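Local coordinates for putative 2OG-Fe(II) oxygenase family protein (Caulobacter crescentus CB15, PDB 3OOX) that probably acts as an iron(II)-dependent oxygenase that uses 2-oxoglutarate and O2, perhaps forming ethylene and oxidising L-arginine, at residues R237-N240 with N241-S245; R110-H114 with M115-V119; D193-T196 with I197-L200; F19-F22 with A23-G27. All blocks are in the same frame, centred on the assembly; numbering follows the deposited sequence.

Interaction 1. Residues R237-N240 with N241-S245; sequences RLTN and NVLPS. With EDO (1,2-ethanediol), chain G.
Between Thr239 and Val242 the backbone reverses in a type I' turn, closed by a 2.9 Å hydrogen bond from Val242 N to Thr239 O. Val242 comes in beside the same oxygen, its CG2 lying 3.2 Å from Thr239 O. The hydroxyl of Thr239 makes the second link: Leu243 N donates to Thr239 OG1 over 3.2 Å in a nearly straight bond (167°). A chi1 of 64° sets that hydroxyl between the backbone N and the carbonyl carbon, where it reaches Leu243 and also hydrogen-bonds the helix carbonyls Leu235 O and Glu236 O. A small branched alcohol suits the spot, since one short arm serves both the last turn of helix 233-238 and the loop.

The helix ends here in a Schellman motif. Asn240, at positive phi, is its C-prime residue: Asn240 N bonds to Arg237 O at 3.1 Å, and Asn241 N to Glu236 O. Both central residues of the turn are asparagines, which tolerate this left-handed conformation better than most residues. Their amides are also put to use, Asn240 OD1 accepting from Arg291 N, Asn240 ND2 meeting Pro289 O and Cys283 O, and Asn241 OD1 pairing with Tyr292 OH.

Arg237 runs away from the turn, its extended chain touching Ile277 and Tyr292. Arg237 NH1 donates to O2 of a bound ethanediol, probably from the crystallisation liquor, at 2.9 Å and Arg237 NH2 to its O1 at 2.8 Å; the diol also bonds Gln304 OE1 of helix 298-309.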
loop_
_atom_site.group_PDB
_atom_site.type_symbol
_atom_site.label_atom_id
_atom_site.label_comp_id
_atom_site.label_asym_id
_atom_site.label_seq_id
_atom_site.Cartn_x
_atom_site.Cartn_y
_atom_site.Cartn_z
ATOM N N ARG A 237 -6.713 8.786 11.143
ATOM C CA ARG A 237 -6.562 9.542 12.390
ATOM C C ARG A 237 -6.545 11.051 12.125
ATOM O O ARG A 237 -7.233 11.823 12.827
ATOM C CB ARG A 237 -5.312 9.100 13.133
ATOM C CG ARG A 237 -5.009 9.926 14.373
ATOM C CD ARG A 237 -4.028 9.242 15.282
ATOM N NE ARG A 237 -3.679 10.134 16.390
ATOM C CZ ARG A 237 -3.309 9.747 17.600
ATOM N NH1 ARG A 237 -3.245 8.454 17.937
ATOM N NH2 ARG A 237 -2.991 10.674 18.522
ATOM N N LEU A 238 -5.817 11.466 11.091
ATOM C CA LEU A 238 -5.768 12.888 10.740
ATOM C C LEU A 238 -7.159 13.465 10.500
ATOM O O LEU A 238 -7.438 14.601 10.903
ATOM C CB LEU A 238 -4.874 13.092 9.523
ATOM C CG LEU A 238 -4.776 14.524 8.980
ATOM C CD1 LEU A 238 -4.106 15.445 10.013
ATOM C CD2 LEU A 238 -4.010 14.538 7.641
ATOM N N THR A 239 -8.035 12.697 9.851
ATOM C CA THR A 239 -9.388 13.153 9.475
ATOM C C THR A 239 -10.455 12.875 10.529
ATOM O O THR A 239 -11.654 12.943 10.216
ATOM C CB THR A 239 -9.835 12.514 8.134
ATOM O OG1 THR A 239 -9.948 11.088 8.305
ATOM C CG2 THR A 239 -8.854 12.835 6.995
ATOM N N ASN A 240 -10.039 12.566 11.750
ATOM C CA ASN A 240 -10.997 12.252 12.827
ATOM C C ASN A 240 -11.991 11.194 12.372
ATOM O O ASN A 240 -13.200 11.226 12.692
ATOM C CB ASN A 240 -11.759 13.497 13.272
ATOM C CG ASN A 240 -12.268 13.382 14.690
ATOM O OD1 ASN A 240 -11.651 12.707 15.538
ATOM N ND2 ASN A 240 -13.371 14.078 14.981
ATOM N N ASN A 241 -11.435 10.229 11.636
ATOM C CA ASN A 241 -12.179 9.063 11.116
ATOM C C ASN A 241 -13.233 9.364 10.046
ATOM O O ASN A 241 -14.006 8.491 9.679
ATOM C CB ASN A 241 -12.742 8.225 12.287
ATOM C CG ASN A 241 -11.640 7.585 13.116
ATOM O OD1 ASN A 241 -10.765 8.258 13.608
ATOM N ND2 ASN A 241 -11.671 6.264 13.235
ATOM N N VAL A 242 -13.228 10.571 9.499
ATOM C CA VAL A 242 -14.089 10.926 8.380
ATOM C C VAL A 242 -13.771 10.008 7.175
ATOM O O VAL A 242 -14.676 9.507 6.525
ATOM C CB VAL A 242 -13.955 12.418 8.018
ATOM C CG1 VAL A 242 -14.587 12.697 6.647
ATOM C CG2 VAL A 242 -14.623 13.299 9.092
ATOM N N LEU A 243 -12.478 9.790 6.912
ATOM C CA LEU A 243 -12.069 8.804 5.918
ATOM C C LEU A 243 -11.618 7.534 6.649
ATOM O O LEU A 243 -10.640 7.565 7.391
ATOM C CB LEU A 243 -10.944 9.332 5.032
ATOM C CG LEU A 243 -11.241 10.632 4.267
ATOM C CD1 LEU A 243 -10.092 11.041 3.362
ATOM C CD2 LEU A 243 -12.523 10.527 3.416
ATOM N N PRO A 244 -12.322 6.411 6.432
ATOM C CA PRO A 244 -12.061 5.207 7.238
ATOM C C PRO A 244 -10.936 4.354 6.649
ATOM O O PRO A 244 -10.820 4.257 5.426
ATOM C CB PRO A 244 -13.370 4.445 7.147
ATOM C CG PRO A 244 -13.909 4.826 5.748
ATOM C CD PRO A 244 -13.527 6.255 5.575
ATOM N N SER A 245 -10.108 3.787 7.533
ATOM C CA SER A 245 -9.129 2.768 7.184
ATOM C C SER A 245 -9.829 1.433 7.378
ATOM O O SER A 245 -10.168 1.045 8.501
ATOM C CB SER A 245 -7.923 2.862 8.076
ATOM O OG SER A 245 -7.027 1.836 7.764
HETATM C C1 EDO G . -2.305 9.085 22.086
HETATM O O1 EDO G . -2.308 10.160 21.138
HETATM C C2 EDO G . -2.856 7.813 21.451
HETATM O O2 EDO G . -2.049 7.396 20.342
#

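Interaction 2. Residues R110-H114 with M115-V119; sequences RFRAH and MADNV. With EDO (1,2-ethanediol), chain K.
Met115, present as selenomethionine, lies alongside both Phe111 and His114, all three side chains running the same way. Its CG sits over a face of the imidazole, 4.0 Å from the His114 ring centroid, a CH-pi contact. With chi1 at 75°, His114 CG lies between its own backbone N and carbonyl carbon, placing the ring beside Met115 while His114 NE2 bonds Ser273 OG. The selenium approaches the Phe111 ring obliquely, 4.7 Å from its centroid, and rests 3.7 Å from Phe111 CB. This Met-aromatic contact is built on a tight turn of near-helical backbone in the loop between strand 97-101 and helix 127-152: Phe111 O accepts from both His114 N and Met115 N, the latter at 2.9 Å. A long, flexible, polarisable side chain suits a place where one chain must touch two rings. On another side of the turn, Arg112 NH1 makes a salt bridge to the syn lone pair of Asp117 OD1 at 2.7 Å, with guanidinium and carboxylate planes 69° apart. A leucine replacing Arg112 would probably leave Asp117 without its charge partner and the carbonyls Leu105 O and Pro106 O without their donors. Water 1 accepts from Arg112 NH2 at 2.8 Å and donates weakly to Asp117 OD1.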
loop_
_atom_site.group_PDB
_atom_site.type_symbol
_atom_site.label_atom_id
_atom_site.label_comp_id
_atom_site.label_asym_id
_atom_site.label_seq_id
_atom_site.Cartn_x
_atom_site.Cartn_y
_atom_site.Cartn_z
ATOM N N ARG A 110 18.470 13.693 8.120
ATOM C CA ARG A 110 18.109 13.612 9.533
ATOM C C ARG A 110 17.344 12.330 9.877
ATOM O O ARG A 110 17.320 11.937 11.041
ATOM C CB ARG A 110 17.275 14.809 9.968
ATOM C CG ARG A 110 15.886 14.869 9.379
ATOM C CD ARG A 110 15.243 16.269 9.488
ATOM N NE ARG A 110 13.861 16.286 9.096
ATOM C CZ ARG A 110 13.398 16.321 7.857
ATOM N NH1 ARG A 110 14.261 16.397 6.844
ATOM N NH2 ARG A 110 12.070 16.323 7.606
ATOM N N PHE A 111 16.698 11.700 8.886
ATOM C CA PHE A 111 15.934 10.470 9.137
ATOM C C PHE A 111 16.784 9.204 9.111
ATOM O O PHE A 111 16.285 8.120 9.445
ATOM C CB PHE A 111 14.761 10.280 8.148
ATOM C CG PHE A 111 13.666 11.308 8.226
ATOM C CD1 PHE A 111 13.495 12.176 9.315
ATOM C CD2 PHE A 111 12.758 11.354 7.188
ATOM C CE1 PHE A 111 12.439 13.062 9.309
ATOM C CE2 PHE A 111 11.730 12.217 7.170
ATOM C CZ PHE A 111 11.545 13.081 8.230
ATOM N N ARG A 112 18.065 9.299 8.740
ATOM C CA ARG A 112 18.876 8.113 8.634
ATOM C C ARG A 112 19.008 7.355 9.970
ATOM O O ARG A 112 19.179 6.133 9.959
ATOM C CB ARG A 112 20.251 8.443 8.073
ATOM C CG ARG A 112 20.210 8.739 6.593
ATOM C CD ARG A 112 21.580 9.141 6.016
ATOM N NE ARG A 112 21.505 8.822 4.613
ATOM C CZ ARG A 112 21.710 7.601 4.117
ATOM N NH1 ARG A 112 22.156 6.621 4.900
ATOM N NH2 ARG A 112 21.511 7.375 2.831
ATOM N N ALA A 113 18.937 8.054 11.095
ATOM C CA ALA A 113 19.050 7.381 12.392
ATOM C C ALA A 113 17.928 6.382 12.665
ATOM O O ALA A 113 18.112 5.459 13.470
ATOM C CB ALA A 113 19.131 8.404 13.508
ATOM N N HIS A 114 16.772 6.517 12.000
ATOM C CA HIS A 114 15.678 5.567 12.221
ATOM C C HIS A 114 15.144 4.913 10.941
ATOM O O HIS A 114 14.315 4.001 11.023
ATOM C CB HIS A 114 14.523 6.192 12.987
ATOM C CG HIS A 114 13.690 7.128 12.154
ATOM N ND1 HIS A 114 14.086 8.433 11.908
ATOM C CD2 HIS A 114 12.495 6.973 11.538
ATOM C CE1 HIS A 114 13.173 9.026 11.160
ATOM N NE2 HIS A 114 12.206 8.167 10.913
HETATM N N MSE A 115 15.634 5.330 9.769
HETATM C CA MSE A 115 15.253 4.731 8.484
HETATM C C MSE A 115 16.455 4.091 7.840
HETATM O O MSE A 115 17.410 4.773 7.420
HETATM C CB MSE A 115 14.663 5.801 7.550
HETATM C CG MSE A 115 13.271 6.138 7.917
HETATM SE SE MSE A 115 12.490 7.645 7.013
HETATM C CE MSE A 115 12.754 7.098 5.213
ATOM N N ALA A 116 16.442 2.752 7.803
ATOM C CA ALA A 116 17.587 2.017 7.355
ATOM C C ALA A 116 17.826 2.117 5.852
ATOM O O ALA A 116 16.899 2.244 5.038
ATOM C CB ALA A 116 17.439 0.509 7.774
ATOM N N ASP A 117 19.096 2.020 5.478
ATOM C CA ASP A 117 19.484 1.993 4.086
ATOM C C ASP A 117 18.867 0.786 3.384
ATOM O O ASP A 117 18.669 -0.272 3.995
ATOM C CB ASP A 117 21.006 1.859 3.918
ATOM C CG ASP A 117 21.778 3.112 4.309
ATOM O OD1 ASP A 117 21.176 4.183 4.499
ATOM O OD2 ASP A 117 23.030 3.003 4.422
ATOM N N ASN A 118 18.573 0.961 2.102
ATOM C CA ASN A 118 18.189 -0.168 1.236
ATOM C C ASN A 118 19.371 -1.096 1.003
ATOM O O ASN A 118 20.532 -0.672 1.053
ATOM C CB ASN A 118 17.659 0.305 -0.100
ATOM C CG ASN A 118 16.251 0.793 -0.004
ATOM O OD1 ASN A 118 15.406 0.137 0.635
ATOM N ND2 ASN A 118 15.978 1.983 -0.606
ATOM N N VAL A 119 19.053 -2.351 0.751
ATOM C CA VAL A 119 19.999 -3.293 0.191
ATOM C C VAL A 119 19.494 -3.629 -1.203
ATOM O O VAL A 119 18.344 -3.343 -1.548
ATOM C CB VAL A 119 20.162 -4.558 1.084
ATOM C CG1 VAL A 119 20.740 -4.175 2.452
ATOM C CG2 VAL A 119 18.787 -5.331 1.231
HETATM C C1 EDO K . 21.331 -2.575 7.095
HETATM O O1 EDO K . 22.421 -3.359 6.645
HETATM C C2 EDO K . 20.723 -1.873 5.871
HETATM O O2 EDO K . 19.660 -1.075 6.343
HETATM O O HOH W 1 21.711 5.063 1.268
#

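Interaction 3. Residues D193-T196 with I197-L200; sequences DINT and ITLL
Thr198 OG1 is gripped by two side chains of the preceding loop: it donates to Asp193 OD2 at 2.8 Å and accepts from Asn195 ND2 at 2.9 Å. The first bond comes from above the carboxylate plane, 42° out of it. The second is nearly straight and lies in the amide plane of Asn195, whose side chain crosses that of Thr198 at about a right angle. With CG between the backbone N and the carbonyl carbon (chi1 52°), the Asn195 amide is turned in toward the strand, and its ND2 also donates to Leu269 O. Threonine suits its place because one hydroxyl can donate and accept at once, and its beta-branch is at home in strand 197-201. Just before it, Thr196 and Ile197 both face Leu269, a classic beta bulge, while Ile197 packs its apolar branches on Val145, Leu146 and Ile149 of helix 127-152. In sequence, Asp193 matches the aspartate of the His-x-Asp motif that binds iron in this superfamily, consistent with a similar role here. Asp193 OD2 also receives Asn230 ND2, so two donors meet one carboxylate oxygen and are likely to restrict its rotation; if Asp193 binds iron, Thr198 and Asn230 would be second-shell residues.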
loop_
_atom_site.group_PDB
_atom_site.type_symbol
_atom_site.label_atom_id
_atom_site.label_comp_id
_atom_site.label_asym_id
_atom_site.label_seq_id
_atom_site.Cartn_x
_atom_site.Cartn_y
_atom_site.Cartn_z
ATOM N N ASP A 193 -4.415 -1.298 6.978
ATOM C CA ASP A 193 -3.098 -0.734 6.788
ATOM C C ASP A 193 -2.892 0.429 7.752
ATOM O O ASP A 193 -3.845 1.165 8.037
ATOM C CB ASP A 193 -2.982 -0.190 5.352
ATOM C CG ASP A 193 -2.788 -1.278 4.308
ATOM O OD1 ASP A 193 -2.549 -2.450 4.696
ATOM O OD2 ASP A 193 -2.875 -0.951 3.099
ATOM N N ILE A 194 -1.655 0.581 8.217
ATOM C CA ILE A 194 -1.319 1.564 9.259
ATOM C C ILE A 194 -0.846 2.902 8.736
ATOM O O ILE A 194 -0.748 3.872 9.527
ATOM C CB ILE A 194 -0.375 0.990 10.314
ATOM C CG1 ILE A 194 1.002 0.719 9.762
ATOM C CG2 ILE A 194 -0.958 -0.285 10.931
ATOM C CD1 ILE A 194 1.946 0.104 10.834
ATOM N N ASN A 195 -0.645 3.008 7.424
ATOM C CA ASN A 195 0.052 4.115 6.790
ATOM C C ASN A 195 -0.922 5.185 6.305
ATOM O O ASN A 195 -2.009 5.334 6.857
ATOM C CB ASN A 195 0.992 3.562 5.698
ATOM C CG ASN A 195 0.285 2.628 4.716
ATOM O OD1 ASN A 195 -0.087 1.498 5.095
ATOM N ND2 ASN A 195 0.119 3.070 3.445
ATOM N N THR A 196 -0.550 5.962 5.305
ATOM C CA THR A 196 -1.384 7.076 4.839
ATOM C C THR A 196 -2.366 6.627 3.754
ATOM O O THR A 196 -3.581 6.623 3.972
ATOM C CB THR A 196 -0.491 8.237 4.389
ATOM O OG1 THR A 196 0.336 8.629 5.505
ATOM C CG2 THR A 196 -1.323 9.439 3.814
ATOM N N ILE A 197 -1.836 6.237 2.604
ATOM C CA ILE A 197 -2.602 5.494 1.609
ATOM C C ILE A 197 -1.730 4.391 1.027
ATOM O O ILE A 197 -0.506 4.498 1.022
ATOM C CB ILE A 197 -3.137 6.359 0.442
ATOM C CG1 ILE A 197 -2.007 7.149 -0.238
ATOM C CG2 ILE A 197 -4.233 7.320 0.966
ATOM C CD1 ILE A 197 -2.468 7.886 -1.546
ATOM N N THR A 198 -2.369 3.330 0.516
ATOM C CA THR A 198 -1.666 2.235 -0.156
ATOM C C THR A 198 -2.185 2.137 -1.601
ATOM O O THR A 198 -3.414 2.255 -1.881
ATOM C CB THR A 198 -1.908 0.913 0.603
ATOM O OG1 THR A 198 -1.424 1.103 1.929
ATOM C CG2 THR A 198 -1.191 -0.276 -0.038
ATOM N N LEU A 199 -1.247 1.979 -2.554
ATOM C CA LEU A 199 -1.532 1.935 -3.969
ATOM C C LEU A 199 -1.169 0.570 -4.549
ATOM O O LEU A 199 -0.011 0.157 -4.459
ATOM C CB LEU A 199 -0.771 3.044 -4.704
ATOM C CG LEU A 199 -1.167 4.459 -4.316
ATOM C CD1 LEU A 199 -0.168 5.026 -3.316
ATOM C CD2 LEU A 199 -1.318 5.369 -5.556
ATOM N N LEU A 200 -2.149 -0.115 -5.143
ATOM C CA LEU A 200 -1.973 -1.490 -5.626
ATOM C C LEU A 200 -2.276 -1.634 -7.100
ATOM O O LEU A 200 -3.426 -1.524 -7.531
ATOM C CB LEU A 200 -2.909 -2.424 -4.858
ATOM C CG LEU A 200 -2.832 -3.906 -5.183
ATOM C CD1 LEU A 200 -1.511 -4.529 -4.787
ATOM C CD2 LEU A 200 -4.016 -4.608 -4.517
#

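Interaction 4. Residues F19-F22 with A23-G27; sequences FTRF and AQELG
Four regular helical hydrogen bonds join Phe19-Phe22 to Ala23-Gly27 in one unbroken stretch of helix 19-33: Ala23 N to Phe19 O, Gln24 N to Thr20 O, Glu25 N to Arg21 O and Leu26 N to Phe22 O, the first of them 2.9 Å long. Side chains four residues apart therefore stand one turn above each other. On the inner side, Phe22 and Leu26 lie side by side and point the same way. Leu26 CD1 presses over one face of the ring, 3.4 Å from Phe22 CZ, a close fit. Phe22 CG is anti to the backbone N (chi1 -176°), which carries the ring along the helix to meet Leu26, and both side chains also touch Val10. Flat and branched apolar groups suit this face, which packs on strands 10-11 and 35-39. Neighbouring Ala23 is small enough to let the helix lie against Thr151 of helix 127-152, and its CB approaches Phe19 CE2 at 4.3 Å.

Toward solvent, Arg21 and Glu25 form an i to i+4 salt bridge. Arg21 NE donates to Glu25 OE2 at 2.9 Å almost straight (171°) and in the guanidinium plane, though it meets the carboxylate from above. Water 2 completes a second path, accepting from Arg21 NH2 and donating to Glu25 OE1. An alanine in place of Glu25 would probably leave the Arg21 guanidinium without its counter-charge and free to swing. This part of the helix is thus amphipathic, with apolar groups against the fold and one pair of opposite charges on the outer side.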
loop_
_atom_site.group_PDB
_atom_site.type_symbol
_atom_site.label_atom_id
_atom_site.label_comp_id
_atom_site.label_asym_id
_atom_site.label_seq_id
_atom_site.Cartn_x
_atom_site.Cartn_y
_atom_site.Cartn_z
ATOM N N PHE A 19 -10.675 18.364 -12.524
ATOM C CA PHE A 19 -10.129 17.979 -11.246
ATOM C C PHE A 19 -11.209 18.039 -10.154
ATOM O O PHE A 19 -11.248 17.192 -9.259
ATOM C CB PHE A 19 -8.937 18.856 -10.877
ATOM C CG PHE A 19 -8.344 18.522 -9.562
ATOM C CD1 PHE A 19 -7.463 17.462 -9.435
ATOM C CD2 PHE A 19 -8.713 19.221 -8.435
ATOM C CE1 PHE A 19 -6.904 17.143 -8.188
ATOM C CE2 PHE A 19 -8.158 18.907 -7.199
ATOM C CZ PHE A 19 -7.283 17.851 -7.091
ATOM N N THR A 20 -12.116 19.001 -10.236
ATOM C CA THR A 20 -13.189 19.095 -9.240
ATOM C C THR A 20 -14.030 17.815 -9.191
ATOM O O THR A 20 -14.339 17.306 -8.104
ATOM C CB THR A 20 -14.083 20.328 -9.526
ATOM O OG1 THR A 20 -13.282 21.499 -9.338
ATOM C CG2 THR A 20 -15.287 20.387 -8.565
ATOM N N ARG A 21 -14.394 17.284 -10.347
ATOM C CA ARG A 21 -15.099 16.012 -10.396
ATOM C C ARG A 21 -14.239 14.803 -9.925
ATOM O O ARG A 21 -14.737 13.908 -9.218
ATOM C CB ARG A 21 -15.617 15.794 -11.813
ATOM C CG ARG A 21 -16.175 14.420 -12.085
ATOM C CD ARG A 21 -16.705 14.353 -13.490
ATOM N NE ARG A 21 -17.015 12.970 -13.848
ATOM C CZ ARG A 21 -17.060 12.495 -15.088
ATOM N NH1 ARG A 21 -16.854 13.300 -16.136
ATOM N NH2 ARG A 21 -17.311 11.205 -15.277
ATOM N N PHE A 22 -12.968 14.784 -10.336
ATOM C CA PHE A 22 -12.015 13.771 -9.911
ATOM C C PHE A 22 -11.983 13.670 -8.385
ATOM O O PHE A 22 -12.151 12.587 -7.819
ATOM C CB PHE A 22 -10.620 14.106 -10.466
ATOM C CG PHE A 22 -9.553 13.065 -10.160
ATOM C CD1 PHE A 22 -9.634 11.776 -10.697
ATOM C CD2 PHE A 22 -8.458 13.391 -9.377
ATOM C CE1 PHE A 22 -8.660 10.851 -10.442
ATOM C CE2 PHE A 22 -7.492 12.452 -9.119
ATOM C CZ PHE A 22 -7.602 11.181 -9.662
ATOM N N ALA A 23 -11.763 14.797 -7.723
ATOM C CA ALA A 23 -11.695 14.848 -6.268
ATOM C C ALA A 23 -13.014 14.421 -5.618
ATOM O O ALA A 23 -13.013 13.636 -4.677
ATOM C CB ALA A 23 -11.275 16.248 -5.798
ATOM N N GLN A 24 -14.144 14.890 -6.119
ATOM C CA GLN A 24 -15.441 14.433 -5.576
ATOM C C GLN A 24 -15.664 12.921 -5.715
ATOM O O GLN A 24 -16.063 12.267 -4.752
ATOM C CB GLN A 24 -16.609 15.165 -6.243
ATOM C CG GLN A 24 -18.009 14.716 -5.767
ATOM C CD GLN A 24 -18.226 14.812 -4.251
ATOM O OE1 GLN A 24 -17.746 15.737 -3.585
ATOM N NE2 GLN A 24 -18.972 13.847 -3.706
ATOM N N GLU A 25 -15.460 12.375 -6.912
ATOM C CA GLU A 25 -15.716 10.936 -7.142
ATOM C C GLU A 25 -14.737 10.043 -6.384
ATOM O O GLU A 25 -15.150 9.070 -5.731
ATOM C CB GLU A 25 -15.687 10.610 -8.623
ATOM C CG GLU A 25 -16.803 11.259 -9.406
ATOM C CD GLU A 25 -16.861 10.802 -10.835
ATOM O OE1 GLU A 25 -16.115 9.887 -11.219
ATOM O OE2 GLU A 25 -17.691 11.358 -11.582
ATOM N N LEU A 26 -13.452 10.365 -6.433
ATOM C CA LEU A 26 -12.506 9.593 -5.625
ATOM C C LEU A 26 -12.782 9.727 -4.126
ATOM O O LEU A 26 -12.754 8.740 -3.391
ATOM C CB LEU A 26 -11.028 10.009 -5.862
ATOM C CG LEU A 26 -10.156 9.391 -6.953
ATOM C CD1 LEU A 26 -8.720 9.910 -6.763
ATOM C CD2 LEU A 26 -10.151 7.846 -7.058
ATOM N N GLY A 27 -12.975 10.950 -3.663
ATOM C CA GLY A 27 -13.216 11.197 -2.256
ATOM C C GLY A 27 -14.422 10.459 -1.741
ATOM O O GLY A 27 -14.403 9.900 -0.635
HETATM O O HOH W 2 -16.490 8.857 -13.478
#

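How the interactions relate
From the N terminus the chain meets interaction 4, then 2, 3 and 1. They lie in series, and none nests within or crosses another. Interaction 4 is a helix turn, whereas interaction 2 folds the loop that leads to helix 127-152. That helix packs against both interactions 3 and 4, with Phe22 on Ala148 and Ile197 on Val145. Interaction 3 settles the loop entering strand 197-201 of the mixed sheet, and interaction 1 turns the chain at the end of helix 233-238 toward strand 248-250. Only interactions 1 and 3 touch, through a weak hydrogen bond between Ser245 OG and Asp193 O; interaction 2 stands apart, its centre about 20 Å from that of interaction 3.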